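Local structure of signal peptidase I (4ME8) at residues 53-58 / 64-69. The protein probably cleaves hydrophobic N-terminal signal or leader sequences from secreted proteins, as a serine endopeptidase of the S26 family. Numbering follows the deposited sequence.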
loop_
_atom_site.group_PDB
_atom_site.type_symbol
_atom_site.label_atom_id
_atom_site.label_comp_id
_atom_site.label_asym_id
_atom_site.label_seq_id
_atom_site.Cartn_x
_atom_site.Cartn_y
_atom_site.Cartn_z
ATOM N N GLY A 53 3.777 6.502 11.252
ATOM C CA GLY A 53 2.887 7.007 12.295
ATOM C C GLY A 53 1.417 6.744 12.041
ATOM O O GLY A 53 0.618 6.751 12.979
ATOM N N GLU A 54 1.071 6.472 10.787
ATOM C CA GLU A 54 -0.321 6.340 10.372
ATOM C C GLU A 54 -0.906 4.935 10.566
ATOM O O GLU A 54 -0.212 3.926 10.424
ATOM C CB GLU A 54 -0.461 6.753 8.909
ATOM C CG GLU A 54 -0.188 8.241 8.672
ATOM C CD GLU A 54 -0.039 8.605 7.202
ATOM O OE1 GLU A 54 -0.015 7.684 6.354
ATOM O OE2 GLU A 54 0.066 9.815 6.883
ATOM N N THR A 55 -2.196 4.887 10.893
ATOM C CA THR A 55 -2.960 3.645 10.799
ATOM C C THR A 55 -3.483 3.500 9.359
ATOM O O THR A 55 -3.797 4.502 8.700
ATOM C CB THR A 55 -4.147 3.609 11.786
ATOM O OG1 THR A 55 -5.133 4.567 11.391
ATOM C CG2 THR A 55 -3.690 3.897 13.222
ATOM N N VAL A 56 -3.544 2.262 8.872
ATOM C CA VAL A 56 -4.090 1.963 7.553
ATOM C C VAL A 56 -5.180 0.925 7.684
ATOM O O VAL A 56 -4.975 -0.127 8.290
ATOM C CB VAL A 56 -3.019 1.418 6.586
ATOM C CG1 VAL A 56 -3.655 1.030 5.251
ATOM C CG2 VAL A 56 -1.913 2.450 6.387
ATOM N N GLU A 57 -6.342 1.228 7.124
ATOM C CA GLU A 57 -7.452 0.296 7.136
ATOM C C GLU A 57 -8.158 0.291 5.786
ATOM O O GLU A 57 -8.328 1.330 5.152
ATOM C CB GLU A 57 -8.445 0.620 8.273
ATOM C CG GLU A 57 -9.722 -0.221 8.229
ATOM C CD GLU A 57 -10.527 -0.238 9.531
ATOM O OE1 GLU A 57 -10.394 0.682 10.369
ATOM O OE2 GLU A 57 -11.320 -1.186 9.713
ATOM N N TYR A 58 -8.546 -0.903 5.353
ATOM C CA TYR A 58 -9.521 -1.061 4.290
ATOM C C TYR A 58 -10.759 -1.701 4.888
ATOM O O TYR A 58 -10.666 -2.719 5.568
ATOM C CB TYR A 58 -8.971 -1.932 3.164
ATOM C CG TYR A 58 -8.382 -1.137 2.035
ATOM C CD1 TYR A 58 -7.094 -0.641 2.116
ATOM C CD2 TYR A 58 -9.121 -0.868 0.886
ATOM C CE1 TYR A 58 -6.551 0.093 1.087
ATOM C CE2 TYR A 58 -8.583 -0.134 -0.150
ATOM C CZ TYR A 58 -7.303 0.347 -0.038
ATOM O OH TYR A 58 -6.745 1.076 -1.060
ATOM N N TYR A 64 -8.852 3.870 4.492
ATOM C CA TYR A 64 -8.852 4.717 5.672
ATOM C C TYR A 64 -7.413 4.883 6.192
ATOM O O TYR A 64 -6.749 3.902 6.505
ATOM C CB TYR A 64 -9.736 4.091 6.759
ATOM C CG TYR A 64 -11.220 4.097 6.434
ATOM C CD1 TYR A 64 -11.782 3.101 5.645
ATOM C CD2 TYR A 64 -12.057 5.098 6.919
ATOM C CE1 TYR A 64 -13.133 3.100 5.342
ATOM C CE2 TYR A 64 -13.411 5.105 6.625
ATOM C CZ TYR A 64 -13.942 4.100 5.836
ATOM O OH TYR A 64 -15.274 4.102 5.538
ATOM N N ILE A 65 -6.940 6.127 6.254
ATOM C CA ILE A 65 -5.658 6.468 6.863
ATOM C C ILE A 65 -5.947 7.331 8.079
ATOM O O ILE A 65 -6.517 8.416 7.946
ATOM C CB ILE A 65 -4.767 7.268 5.898
ATOM C CG1 ILE A 65 -4.459 6.463 4.630
ATOM C CG2 ILE A 65 -3.467 7.687 6.575
ATOM C CD1 ILE A 65 -3.423 5.382 4.796
ATOM N N ASN A 66 -5.563 6.857 9.260
ATOM C CA ASN A 66 -5.903 7.538 10.513
ATOM C C ASN A 66 -7.402 7.788 10.574
ATOM O O ASN A 66 -7.850 8.841 11.023
ATOM C CB ASN A 66 -5.114 8.849 10.677
ATOM C CG ASN A 66 -3.642 8.621 10.978
ATOM O OD1 ASN A 66 -3.224 7.520 11.315
ATOM N ND2 ASN A 66 -2.850 9.671 10.869
ATOM N N GLY A 67 -8.179 6.801 10.125
ATOM C CA GLY A 67 -9.642 6.894 10.127
ATOM C C GLY A 67 -10.231 7.853 9.101
ATOM O O GLY A 67 -11.436 8.107 9.117
ATOM N N VAL A 68 -9.392 8.375 8.201
ATOM C CA VAL A 68 -9.833 9.339 7.201
ATOM C C VAL A 68 -9.990 8.628 5.866
ATOM O O VAL A 68 -9.039 8.064 5.325
ATOM C CB VAL A 68 -8.845 10.525 7.065
ATOM C CG1 VAL A 68 -9.268 11.464 5.940
ATOM C CG2 VAL A 68 -8.739 11.270 8.390
ATOM N N SER A 69 -11.209 8.666 5.349
ATOM C CA SER A 69 -11.554 8.055 4.082
ATOM C C SER A 69 -10.867 8.795 2.921
ATOM O O SER A 69 -10.918 10.023 2.846
ATOM C CB SER A 69 -13.078 8.102 3.917
ATOM O OG SER A 69 -13.473 7.392 2.769
HETATM O O HOH W 1 -6.904 4.021 9.454
#
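The carbonyl oxygen of Tyr64 accepts a hydrogen bond from Glu57 N at 2.8 Å, in the carbonyl plane, and a weak one from a water molecule. Tyr64 N returns a bond to Glu57 O at 2.7 Å, closing the ring of a hydrogen-bonded antiparallel pair. Beyond the non-hydrogen-bonded pair Val56–Ile65, the regular pattern gives way to a side chain: Asn66 N binds Thr55 O, but Thr55 N is met by Asn66 OD1 at 2.9 Å, the donor tilted 24° from the amide plane. Asn66 CG lies beside its own backbone N (chi1 -72°), which brings OD1 up to Thr55 N and beside Glu54 CA. The same water lies 2.7 Å from Thr55 OG1 and accepts a bond from Gly67 N, bridging to the type I' turn that runs from Ile65 to Val68. On the Val56 face, the side chains of Val56 and Ile65 run side by side, Val56 CG2 to Ile65 CD1 at 3.7 Å, while Ile65 CG2 packs against the Glu54 carboxylate, itself salt-bridged to Arg29. This is the open end of the hairpin of strands 56-59 and 62-65; the turn leads on to strand 68-70, and Val56 packs inward on Phe111 of strand 109-113 in the neighbouring sheet.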